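Local coordinates for Alr4995 protein (Nostoc sp., PDB 6LRF) that probably carries out two successive steps of arginine breakdown, as a bifunctional arginine dihydrolase (a GME-family activity) and ornithine cyclodeaminase, at residues L74-D78 with L267-V273; G77-L82 with Y106-L111; E291-L295 with R325-A331; S140-S144 with K334-P338; I570-V574 with C587-Q591. All coordinates share one frame; numbering follows the deposited sequence.

Interaction 1: L74-D78 with L267-V273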
# COMPACT_ATOMS: atom_id res chain seq x y z
N LEU B 74 -39.75 30.29 22.48
CA LEU B 74 -39.00 31.43 21.97
C LEU B 74 -39.83 32.68 22.12
O LEU B 74 -40.95 32.74 21.62
CB LEU B 74 -38.63 31.20 20.50
CG LEU B 74 -38.11 32.44 19.78
CD1 LEU B 74 -36.79 32.86 20.36
CD2 LEU B 74 -37.99 32.15 18.31
N VAL B 75 -39.28 33.69 22.78
CA VAL B 75 -40.05 34.88 23.11
C VAL B 75 -39.60 36.10 22.31
O VAL B 75 -38.41 36.40 22.25
CB VAL B 75 -39.93 35.19 24.62
CG1 VAL B 75 -40.53 36.57 24.94
CG2 VAL B 75 -40.60 34.10 25.45
N LEU B 76 -40.55 36.81 21.71
CA LEU B 76 -40.26 38.14 21.15
C LEU B 76 -41.45 39.06 21.40
O LEU B 76 -42.54 38.79 20.92
CB LEU B 76 -39.96 38.06 19.65
CG LEU B 76 -39.58 39.41 19.02
CD1 LEU B 76 -38.33 40.00 19.67
CD2 LEU B 76 -39.41 39.30 17.51
N GLY B 77 -41.23 40.16 22.13
CA GLY B 77 -42.33 41.05 22.47
C GLY B 77 -43.37 40.33 23.31
O GLY B 77 -43.05 39.69 24.31
N ASP B 78 -44.63 40.42 22.89
CA ASP B 78 -45.71 39.73 23.60
C ASP B 78 -46.02 38.35 23.00
O ASP B 78 -46.97 37.69 23.41
CB ASP B 78 -46.98 40.60 23.61
CG ASP B 78 -46.78 41.98 24.29
OD1 ASP B 78 -47.48 42.93 23.89
OD2 ASP B 78 -45.94 42.11 25.22
N LEU B 267 -34.36 31.66 30.55
CA LEU B 267 -35.03 32.16 29.37
C LEU B 267 -35.32 33.65 29.57
O LEU B 267 -35.99 34.03 30.53
CB LEU B 267 -36.31 31.37 29.11
CG LEU B 267 -37.18 31.82 27.94
CD1 LEU B 267 -36.45 31.67 26.61
CD2 LEU B 267 -38.47 31.04 27.93
N ARG B 268 -34.80 34.49 28.69
CA ARG B 268 -35.10 35.91 28.76
C ARG B 268 -36.51 36.17 28.23
O ARG B 268 -36.80 35.93 27.05
CB ARG B 268 -34.07 36.72 27.97
CG ARG B 268 -34.38 38.21 27.88
CD ARG B 268 -33.12 39.03 27.61
NE ARG B 268 -33.44 40.45 27.43
CZ ARG B 268 -32.56 41.43 27.58
NH1 ARG B 268 -31.31 41.15 27.92
NH2 ARG B 268 -32.93 42.69 27.41
N VAL B 269 -37.41 36.64 29.09
CA VAL B 269 -38.80 36.80 28.66
C VAL B 269 -39.12 38.28 28.36
O VAL B 269 -40.25 38.61 27.96
CB VAL B 269 -39.76 36.23 29.71
CG1 VAL B 269 -39.70 34.73 29.68
CG2 VAL B 269 -39.39 36.75 31.10
N THR B 270 -38.12 39.13 28.53
CA THR B 270 -38.17 40.55 28.18
C THR B 270 -37.37 40.83 26.91
O THR B 270 -36.18 41.16 26.98
CB THR B 270 -37.62 41.45 29.32
OG1 THR B 270 -38.46 41.31 30.47
CG2 THR B 270 -37.59 42.92 28.92
N GLU B 271 -38.02 40.68 25.76
CA GLU B 271 -37.39 40.90 24.46
C GLU B 271 -38.16 41.96 23.69
O GLU B 271 -39.16 41.64 23.04
CB GLU B 271 -37.32 39.60 23.64
CG GLU B 271 -36.51 38.47 24.26
CD GLU B 271 -35.01 38.71 24.21
OE1 GLU B 271 -34.60 39.86 23.91
OE2 GLU B 271 -34.24 37.76 24.45
N PRO B 272 -37.72 43.22 23.76
CA PRO B 272 -38.44 44.30 23.08
C PRO B 272 -38.36 44.17 21.56
O PRO B 272 -37.33 43.75 21.02
CB PRO B 272 -37.72 45.57 23.56
CG PRO B 272 -37.00 45.15 24.83
CD PRO B 272 -36.62 43.72 24.61
N VAL B 273 -39.45 44.53 20.89
CA VAL B 273 -39.54 44.38 19.44
C VAL B 273 -39.01 45.64 18.77
O VAL B 273 -39.43 46.75 19.08
CB VAL B 273 -41.00 44.14 19.00
CG1 VAL B 273 -41.11 44.13 17.48
CG2 VAL B 273 -41.50 42.83 19.58
O HOH W 1 -41.02 40.18 25.69
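The flat peptide carbonyl of Glu271 is met in its own plane by the N-H of Gly77, with Glu271 O 2.7 Å from Gly77 N in the one direct hydrogen bond between 74-78 and 267-273. Another flat group, the guanidinium of Arg268, has the carbonyl of Thr270 at its edge: NE donates to Thr270 O almost straight (172°), and the oxygen lies in the guanidinium plane. Glu271 OE1 sits well out of that plane, at a long 3.8 Å from Arg268 NE, so only charge links the two; the firmer salt bridge of this carboxylate goes to Arg127. A water next to the direct bond receives the N-H of Glu271 (Glu271 N to water 1, 3.0 Å) and donates to the carbonyl oxygens of Val269 and Gly77. The contact lies in the GME-family domain, an alpha/beta propeller, where the turn between the antiparallel strands 73-76 and 79-82 lies against the chain leaving strand 267-268. Gly77 takes a positive phi (62°), and with no side chain it lets Val273 CG2 come to 3.5 Å from its CA, a tight carbon pair. The branched Val75 suits the inner side: CG1 rests on the carbonyl of Val269, 3.7 Å from its O, while CG2 reaches toward Leu267 and Val269. Leu76 and Val273 cross at about a right angle, Leu76 CG lying 4.0 Å from Val273 CG2. Glu271 lays its aliphatic CG 3.5 Å from Val75 O before the chain bends away at chi2 (-73°) toward Arg127.

Interaction 2: G77-L82 with Y106-L111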
# COMPACT_ATOMS: atom_id res chain seq x y z
N GLY B 77 -41.23 40.16 22.13
CA GLY B 77 -42.33 41.05 22.47
C GLY B 77 -43.37 40.33 23.31
O GLY B 77 -43.05 39.69 24.31
N ASP B 78 -44.63 40.42 22.89
CA ASP B 78 -45.71 39.73 23.60
C ASP B 78 -46.02 38.35 23.00
O ASP B 78 -46.97 37.69 23.41
CB ASP B 78 -46.98 40.60 23.61
CG ASP B 78 -46.78 41.98 24.29
OD1 ASP B 78 -47.48 42.93 23.89
OD2 ASP B 78 -45.94 42.11 25.22
N ASN B 79 -45.22 37.93 22.01
CA ASN B 79 -45.43 36.64 21.34
C ASN B 79 -44.47 35.54 21.79
O ASN B 79 -43.29 35.81 22.02
CB ASN B 79 -45.30 36.81 19.83
CG ASN B 79 -46.38 37.69 19.26
OD1 ASN B 79 -47.57 37.48 19.51
ND2 ASN B 79 -45.97 38.72 18.50
N VAL B 80 -44.96 34.31 21.90
CA VAL B 80 -44.07 33.18 22.14
C VAL B 80 -44.41 32.06 21.16
O VAL B 80 -45.58 31.81 20.90
CB VAL B 80 -44.13 32.67 23.62
CG1 VAL B 80 -45.53 32.61 24.11
CG2 VAL B 80 -43.49 31.29 23.77
N VAL B 81 -43.39 31.45 20.56
CA VAL B 81 -43.59 30.17 19.87
C VAL B 81 -43.21 29.11 20.89
O VAL B 81 -42.08 29.08 21.37
CB VAL B 81 -42.75 30.02 18.59
CG1 VAL B 81 -43.08 28.68 17.89
CG2 VAL B 81 -43.00 31.19 17.63
N LEU B 82 -44.18 28.28 21.25
CA LEU B 82 -43.99 27.20 22.20
C LEU B 82 -43.07 26.12 21.61
O LEU B 82 -43.21 25.76 20.45
CB LEU B 82 -45.34 26.58 22.55
CG LEU B 82 -45.42 25.60 23.71
CD1 LEU B 82 -45.19 26.32 25.03
CD2 LEU B 82 -46.80 24.92 23.71
N TYR B 106 -48.68 36.17 27.53
CA TYR B 106 -48.14 36.00 26.18
C TYR B 106 -49.15 35.39 25.23
O TYR B 106 -50.00 34.60 25.61
CB TYR B 106 -46.88 35.13 26.21
CG TYR B 106 -45.75 35.81 26.94
CD1 TYR B 106 -45.49 35.54 28.27
CD2 TYR B 106 -44.96 36.76 26.29
CE1 TYR B 106 -44.46 36.17 28.95
CE2 TYR B 106 -43.92 37.41 26.97
CZ TYR B 106 -43.68 37.10 28.29
OH TYR B 106 -42.66 37.73 28.96
N THR B 107 -49.03 35.79 23.97
CA THR B 107 -49.77 35.15 22.89
C THR B 107 -48.94 33.94 22.43
O THR B 107 -47.84 34.11 21.91
CB THR B 107 -50.04 36.14 21.74
OG1 THR B 107 -50.70 37.29 22.27
CG2 THR B 107 -50.88 35.52 20.64
N VAL B 108 -49.48 32.74 22.65
CA VAL B 108 -48.73 31.50 22.48
C VAL B 108 -49.08 30.83 21.15
O VAL B 108 -50.24 30.51 20.88
CB VAL B 108 -49.01 30.51 23.63
CG1 VAL B 108 -48.31 29.19 23.37
CG2 VAL B 108 -48.55 31.09 24.96
N TYR B 109 -48.06 30.64 20.32
CA TYR B 109 -48.23 29.93 19.06
C TYR B 109 -47.66 28.54 19.18
O TYR B 109 -46.63 28.34 19.84
CB TYR B 109 -47.56 30.67 17.92
CG TYR B 109 -48.16 32.01 17.64
CD1 TYR B 109 -47.65 33.16 18.22
CD2 TYR B 109 -49.25 32.12 16.82
CE1 TYR B 109 -48.21 34.40 17.96
CE2 TYR B 109 -49.82 33.35 16.55
CZ TYR B 109 -49.29 34.48 17.11
OH TYR B 109 -49.86 35.70 16.84
N GLU B 110 -48.32 27.58 18.55
CA GLU B 110 -47.89 26.20 18.65
C GLU B 110 -47.68 25.63 17.27
O GLU B 110 -48.50 25.86 16.38
CB GLU B 110 -48.92 25.37 19.41
CG GLU B 110 -49.05 25.76 20.85
CD GLU B 110 -50.12 24.95 21.54
OE1 GLU B 110 -51.22 24.81 20.95
OE2 GLU B 110 -49.86 24.43 22.64
N LEU B 111 -46.58 24.90 17.10
CA LEU B 111 -46.25 24.28 15.82
C LEU B 111 -47.07 23.01 15.65
O LEU B 111 -47.53 22.44 16.64
CB LEU B 111 -44.75 23.97 15.76
CG LEU B 111 -44.00 25.30 15.69
CD1 LEU B 111 -42.74 25.26 16.48
CD2 LEU B 111 -43.73 25.63 14.24
O HOH W 2 -45.25 24.29 19.33
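Strands 79-82 and 107-109 run parallel, 29° apart in direction and 4.7 Å apart at closest approach, with Asn79 opposite Thr107, Val80 opposite Val108 and Val81 opposite Tyr109. They are the parallel neighbours of a three-stranded mixed sheet in the GME-family propeller domain, joined by a beta-alpha-beta crossover that contains helix 93-103. Four backbone hydrogen bonds lace them together: Thr107 N to Asp78 O, Val80 N to Thr107 O, Tyr109 N to Val80 O and Leu82 N to Tyr109 O. Beta-branched valines suit the sheet face that Phe101 of that helix covers. Val80 has CG1 between its backbone N and carbonyl carbon (chi1 43°), which places it in tight contact with Val108 CG2, 3.5 Å away. On the face of Asn79 and Val81, Asn79 OD1 lies at the edge of the Tyr109 ring, 3.5 Å from CE1, with amide and ring planes 58° apart; the same ring stacks on Trp151. Tyr106 turns an edge to the turn, its CE2 3.6 Å from Gly77 O. Leu82 and Glu110 lie side by side, and the carboxylate of Glu110 finds its ion partner in Lys98. Past the last direct backbone bond, water 2 carries the link onward, donating to Leu82 O at 2.8 Å and accepting from Leu111 N at 2.7 Å.

Interaction 3: E291-L295 with R325-A331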
# COMPACT_ATOMS: atom_id res chain seq x y z
N GLU B 291 -39.59 8.41 -10.02
CA GLU B 291 -40.22 7.18 -10.49
C GLU B 291 -39.20 6.08 -10.80
O GLU B 291 -38.07 6.37 -11.21
CB GLU B 291 -41.05 7.43 -11.75
CG GLU B 291 -42.41 8.07 -11.55
CD GLU B 291 -43.23 8.10 -12.85
OE1 GLU B 291 -42.74 7.56 -13.87
OE2 GLU B 291 -44.35 8.65 -12.85
N GLY B 292 -39.59 4.82 -10.65
CA GLY B 292 -38.71 3.72 -10.97
C GLY B 292 -38.88 2.55 -10.02
O GLY B 292 -39.94 2.39 -9.42
N HIS B 293 -37.84 1.74 -9.88
CA HIS B 293 -37.85 0.64 -8.92
C HIS B 293 -37.28 1.15 -7.60
O HIS B 293 -36.15 0.84 -7.22
CB HIS B 293 -37.06 -0.57 -9.44
CG HIS B 293 -37.55 -1.07 -10.77
ND1 HIS B 293 -36.77 -1.02 -11.91
CD2 HIS B 293 -38.74 -1.60 -11.14
CE1 HIS B 293 -37.46 -1.52 -12.92
NE2 HIS B 293 -38.66 -1.87 -12.49
N LEU B 294 -38.07 1.96 -6.91
CA LEU B 294 -37.53 2.84 -5.89
C LEU B 294 -36.99 2.09 -4.68
O LEU B 294 -35.94 2.43 -4.15
CB LEU B 294 -38.60 3.84 -5.46
CG LEU B 294 -39.13 4.76 -6.56
CD1 LEU B 294 -40.10 5.81 -5.97
CD2 LEU B 294 -37.99 5.44 -7.31
N LEU B 295 -37.70 1.05 -4.27
CA LEU B 295 -37.35 0.36 -3.04
C LEU B 295 -36.12 -0.50 -3.16
O LEU B 295 -35.30 -0.52 -2.23
CB LEU B 295 -38.50 -0.51 -2.56
CG LEU B 295 -39.61 0.34 -1.96
CD1 LEU B 295 -40.62 -0.57 -1.31
CD2 LEU B 295 -39.02 1.32 -0.97
N ARG B 325 -42.55 -7.00 -8.78
CA ARG B 325 -41.17 -6.62 -8.64
C ARG B 325 -40.71 -5.70 -9.79
O ARG B 325 -39.96 -4.76 -9.56
CB ARG B 325 -40.28 -7.86 -8.58
CG ARG B 325 -38.80 -7.49 -8.55
CD ARG B 325 -37.88 -8.68 -8.41
NE ARG B 325 -36.53 -8.27 -8.78
CZ ARG B 325 -35.49 -9.08 -8.89
NH1 ARG B 325 -35.63 -10.38 -8.67
NH2 ARG B 325 -34.32 -8.57 -9.23
N GLN B 326 -41.16 -5.95 -11.02
CA GLN B 326 -40.69 -5.15 -12.15
C GLN B 326 -41.54 -3.90 -12.44
O GLN B 326 -41.14 -3.06 -13.23
CB GLN B 326 -40.61 -6.02 -13.41
CG GLN B 326 -39.57 -7.12 -13.30
CD GLN B 326 -38.17 -6.58 -13.13
OE1 GLN B 326 -37.88 -5.45 -13.53
NE2 GLN B 326 -37.30 -7.38 -12.51
N SER B 327 -42.70 -3.78 -11.80
CA SER B 327 -43.52 -2.58 -11.93
C SER B 327 -42.76 -1.36 -11.42
O SER B 327 -41.89 -1.48 -10.56
CB SER B 327 -44.84 -2.70 -11.16
OG SER B 327 -45.55 -3.88 -11.52
N THR B 328 -43.08 -0.19 -11.95
CA THR B 328 -42.43 1.01 -11.46
C THR B 328 -43.19 1.50 -10.22
O THR B 328 -44.38 1.23 -10.05
CB THR B 328 -42.36 2.10 -12.54
OG1 THR B 328 -43.62 2.17 -13.20
CG2 THR B 328 -41.31 1.73 -13.58
N SER B 329 -42.47 2.15 -9.33
CA SER B 329 -43.06 2.81 -8.18
C SER B 329 -42.85 4.30 -8.36
O SER B 329 -42.02 4.72 -9.18
CB SER B 329 -42.45 2.31 -6.87
OG SER B 329 -42.91 1.01 -6.57
N ALA B 330 -43.60 5.11 -7.62
CA ALA B 330 -43.46 6.57 -7.71
C ALA B 330 -43.55 7.18 -6.33
O ALA B 330 -44.36 6.75 -5.51
CB ALA B 330 -44.52 7.16 -8.63
N ALA B 331 -42.74 8.19 -6.07
CA ALA B 331 -42.82 8.91 -4.80
C ALA B 331 -42.81 10.43 -5.03
O ALA B 331 -42.19 10.93 -5.96
CB ALA B 331 -41.69 8.49 -3.88
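An antiparallel ladder between strands 280-292 and 329-337 ends here, in the LOR/SDH-type region, where one chain turns into helix 294-297 and the other arrives from a loop. Glu291 and Ala330 form a non-hydrogen-bonded pair, with Glu291 CG 3.7 Å from Ala330 CB. Gly292 and Ser329 form the hydrogen-bonded pair next to it: Gly292 N donates to Ser329 O at 2.8 Å, and Ser329 N returns a bond to Gly292 O. Gly292 adopts backbone angles (phi 144°) that suit glycine, and the chain then swings through an inverse gamma turn centred on His293. That turn carries the imidazole past the end of the ladder to the loop. His293 NE2 donates to Gln326 O at 2.8 Å; the oxygen lies in the ring plane, but the nitrogen stands above the carbonyl plane of Gln326 instead of on a lone pair. Beside it at the ring edge, His293 CD2 lies 3.2 Å from Ser327 O. Leu294 turns inward, its CD1 3.8 Å from Ala331 CB and also against the Ala330-Ala331 peptide, where small alanines leave room for it; Phe319 packs on the same leucine. Across the subunit interface, Gln326 NE2 and Ser327 OG bond to Glu141 and Asp114 of the second subunit, so the loop braced by His293 is also an interface element. The imidazole is held at both nitrogens, NE2 giving its hydrogen to a carbonyl and ND1 bonding to Glu450, an acidic neighbour that would probably favour the doubly protonated ring.

Interaction 4: S140-S144 with K334-P338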
# COMPACT_ATOMS: atom_id res chain seq x y z
N SER B 140 -34.45 21.03 16.37
CA SER B 140 -35.42 21.77 15.59
C SER B 140 -35.32 21.48 14.10
O SER B 140 -34.23 21.43 13.55
CB SER B 140 -35.26 23.27 15.83
OG SER B 140 -35.28 23.55 17.22
N GLU B 141 -36.47 21.32 13.46
CA GLU B 141 -36.58 21.10 12.03
C GLU B 141 -36.46 22.39 11.24
O GLU B 141 -36.94 23.45 11.65
CB GLU B 141 -37.93 20.45 11.70
CG GLU B 141 -38.03 19.00 12.11
CD GLU B 141 -37.41 18.05 11.08
OE1 GLU B 141 -37.21 18.46 9.91
OE2 GLU B 141 -37.13 16.89 11.46
N LEU B 142 -35.84 22.27 10.08
CA LEU B 142 -35.66 23.37 9.15
C LEU B 142 -37.01 24.01 8.81
O LEU B 142 -37.13 25.24 8.71
CB LEU B 142 -34.96 22.87 7.88
CG LEU B 142 -34.76 23.89 6.77
CD1 LEU B 142 -33.98 25.10 7.29
CD2 LEU B 142 -34.04 23.22 5.58
N ASP B 143 -38.03 23.17 8.66
CA ASP B 143 -39.36 23.66 8.32
C ASP B 143 -40.06 24.49 9.43
O ASP B 143 -41.10 25.10 9.17
CB ASP B 143 -40.24 22.48 7.94
CG ASP B 143 -39.98 21.99 6.52
OD1 ASP B 143 -39.27 22.70 5.77
OD2 ASP B 143 -40.50 20.91 6.15
N SER B 144 -39.54 24.50 10.64
CA SER B 144 -40.13 25.35 11.68
C SER B 144 -39.77 26.83 11.47
O SER B 144 -40.45 27.72 11.99
CB SER B 144 -39.70 24.90 13.08
OG SER B 144 -38.32 25.14 13.31
N LYS B 334 -41.32 16.42 -0.65
CA LYS B 334 -41.14 17.85 -0.46
C LYS B 334 -39.72 18.08 0.03
O LYS B 334 -39.32 17.54 1.05
CB LYS B 334 -42.17 18.42 0.52
CG LYS B 334 -42.21 19.95 0.57
CD LYS B 334 -43.29 20.45 1.53
CE LYS B 334 -43.00 20.09 2.98
NZ LYS B 334 -41.86 20.87 3.52
N VAL B 335 -38.96 18.86 -0.72
CA VAL B 335 -37.58 19.17 -0.36
C VAL B 335 -37.52 20.58 0.21
O VAL B 335 -38.11 21.49 -0.38
CB VAL B 335 -36.64 19.09 -1.58
CG1 VAL B 335 -35.19 19.28 -1.15
CG2 VAL B 335 -36.82 17.77 -2.32
N SER B 336 -36.84 20.77 1.33
CA SER B 336 -36.62 22.12 1.86
C SER B 336 -35.13 22.41 1.95
O SER B 336 -34.32 21.52 2.20
CB SER B 336 -37.26 22.30 3.25
OG SER B 336 -38.65 22.05 3.20
N ALA B 337 -34.80 23.69 1.76
CA ALA B 337 -33.43 24.17 1.86
C ALA B 337 -33.41 25.50 2.62
O ALA B 337 -34.39 26.23 2.60
CB ALA B 337 -32.83 24.35 0.46
N PRO B 338 -32.30 25.81 3.29
CA PRO B 338 -32.23 27.03 4.10
C PRO B 338 -32.05 28.30 3.26
O PRO B 338 -32.23 29.42 3.77
CB PRO B 338 -31.01 26.77 4.99
CG PRO B 338 -30.12 25.86 4.13
CD PRO B 338 -31.09 24.96 3.45
O HOH W 3 -39.27 19.23 4.02
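Asp143 and Ser336 meet through a carboxylate and a hydroxyl, and the aspartate can be followed outward. From its CB, a chi1 of -79° sets CG beside the backbone N and aims the carboxylate at strand 329-337, bringing CG to 3.6 Å from Ser336 OG. OD1 then accepts the hydroxyl hydrogen of Ser336 on its syn lone pair, the OG to OD1 distance being 2.7 Å. OD2 faces Lys334, which comes from the opposite direction; Lys334 NZ forms a salt bridge with OD2 at 3.0 Å, approaching from above the carboxylate plane. The lysine gets there by curling: its chain bends at both chi3 (66°) and chi4 (71°), so that the ammonium reaches a carboxylate lying close to its own strand. Asp143 OD2 also takes a hydrogen from water 3, which donates another to Ser336 OG, and it has a second cationic partner in Arg325 of the second subunit. Ser336 suits its place because a small hydroxyl can give to Asp143 while also bonding to Ser285 OG. Two basic groups around a buried carboxylate would probably stabilise its charged form. Next to this polar cluster, Leu142 supplies the apolar part: its CD2 lies 3.8 Å from Ala337 C and 4.0 Å from Pro338 CD, crossing the proline at about a right angle. The arrangement is a buried salt-bridge cluster tying the loop between strand 132-136 and helix 145-152 to strand 329-337 of the same mixed sheet, and joining two sequence-family regions, with the second subunit taking part.

Interaction 5: I570-V574 with C587-Q591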
# COMPACT_ATOMS: atom_id res chain seq x y z
N ILE B 570 -5.56 35.76 -10.27
CA ILE B 570 -5.60 35.58 -8.84
C ILE B 570 -5.32 36.90 -8.11
O ILE B 570 -5.97 37.21 -7.11
CB ILE B 570 -4.58 34.51 -8.39
CG1 ILE B 570 -5.01 33.13 -8.91
CG2 ILE B 570 -4.46 34.47 -6.87
CD1 ILE B 570 -3.93 32.06 -8.72
N ALA B 571 -4.37 37.68 -8.61
CA ALA B 571 -3.97 38.92 -7.93
C ALA B 571 -5.12 39.93 -7.87
O ALA B 571 -5.30 40.61 -6.86
CB ALA B 571 -2.77 39.53 -8.61
N LYS B 572 -5.89 40.02 -8.96
CA LYS B 572 -7.05 40.91 -8.99
C LYS B 572 -8.17 40.38 -8.10
O LYS B 572 -8.94 41.15 -7.54
CB LYS B 572 -7.52 41.10 -10.44
CG LYS B 572 -6.54 41.97 -11.23
CD LYS B 572 -7.06 42.38 -12.60
CE LYS B 572 -6.05 43.31 -13.28
NZ LYS B 572 -6.35 43.53 -14.73
N GLY B 573 -8.24 39.06 -7.95
CA GLY B 573 -9.17 38.45 -7.02
C GLY B 573 -8.86 38.82 -5.58
O GLY B 573 -9.76 38.98 -4.76
N VAL B 574 -7.58 38.95 -5.26
CA VAL B 574 -7.17 39.41 -3.93
C VAL B 574 -7.45 40.92 -3.77
O VAL B 574 -8.04 41.34 -2.79
CB VAL B 574 -5.68 39.11 -3.67
CG1 VAL B 574 -5.21 39.78 -2.37
CG2 VAL B 574 -5.47 37.60 -3.61
N CYS B 587 0.77 34.58 -1.04
CA CYS B 587 1.77 34.83 -2.10
C CYS B 587 1.57 36.22 -2.69
O CYS B 587 2.54 36.96 -2.89
CB CYS B 587 1.71 33.78 -3.22
SG CYS B 587 2.38 32.19 -2.73
N VAL B 588 0.32 36.58 -2.95
CA VAL B 588 0.05 37.90 -3.52
C VAL B 588 0.39 39.00 -2.50
O VAL B 588 1.09 39.95 -2.82
CB VAL B 588 -1.41 38.02 -4.00
CG1 VAL B 588 -1.74 39.46 -4.37
CG2 VAL B 588 -1.66 37.09 -5.20
N ARG B 589 -0.06 38.85 -1.26
CA ARG B 589 0.14 39.90 -0.25
C ARG B 589 1.60 40.11 0.13
O ARG B 589 2.01 41.22 0.46
CB ARG B 589 -0.69 39.60 1.00
CG ARG B 589 -2.15 40.06 0.92
CD ARG B 589 -2.30 41.60 0.94
NE ARG B 589 -3.70 42.00 1.10
CZ ARG B 589 -4.45 42.55 0.14
NH1 ARG B 589 -3.94 42.78 -1.07
NH2 ARG B 589 -5.72 42.87 0.39
N ASN B 590 2.38 39.05 0.09
CA ASN B 590 3.79 39.17 0.45
C ASN B 590 4.72 39.19 -0.76
O ASN B 590 5.94 39.17 -0.62
CB ASN B 590 4.17 38.04 1.40
CG ASN B 590 3.42 38.12 2.73
OD1 ASN B 590 3.84 38.82 3.65
ND2 ASN B 590 2.30 37.42 2.81
N GLN B 591 4.12 39.25 -1.94
CA GLN B 591 4.86 39.32 -3.20
C GLN B 591 5.86 38.17 -3.36
O GLN B 591 7.01 38.38 -3.71
CB GLN B 591 5.57 40.66 -3.32
CG GLN B 591 4.62 41.83 -3.09
CD GLN B 591 5.31 43.02 -2.48
OE1 GLN B 591 6.10 43.69 -3.15
NE2 GLN B 591 5.06 43.27 -1.19
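Val574 and Val588 both hold CG1 trans to the backbone nitrogen (chi1 171° in each), and this presents their branches to one another between helices 570-575 and 583-589. The two side chains slide past each other in opposite directions, Val574 CG1 lying 4.0 Å from Val588 CG1. A bend at chi2 (-69°) carries the arginine Arg589 outward, across to helix 570-575, so that one face of its guanidinium covers the same methyl: Val574 CG1 is 3.5 Å from Arg589 NH1, offset toward the rim of the flat group. The flat face of a guanidinium makes no strong hydrogen bonds, so it can cover a methyl while its N-H groups point out in its plane. Val588 CG2 reaches the other way, to 4.0 Å from Ala571 CA, where the small alanine allows close approach, and to 4.2 Å from Ile570 CG2. Beyond Arg589 the helix ends in a Schellman motif with Gln591, at positive phi, as the C-prime residue. Within the Rossmann-type domain, Met584 of helix 583-589 also packs on Ile570, and Ile570 reaches Leu596 on strand 594-597, an outermost strand of the six-stranded parallel sheet.

Overall arrangement
Interactions 1 and 2 lie in the GME-type domain with centres 10 Å apart: they share Gly77 and Asp78, use neighbouring strands 73-76 and 79-82, and are tied by a probable hydrogen bond from Tyr106 OH to Val269 O (2.8 Å). Interaction 4 lies 20 Å from interaction 2, centre to centre, touching it through Leu111 and Ser144, and spans from this domain to strand 329-337. Interaction 3 uses the earlier end of the same strand, its centre about 26 Å from that of interaction 4, and falls, in sequence, between the two segments of interaction 4; both contact the second subunit. Interaction 5 follows last, in the Rossmann-type domain, at least 40 Å from the others between centres, consistent with a modular, bifunctional enzyme.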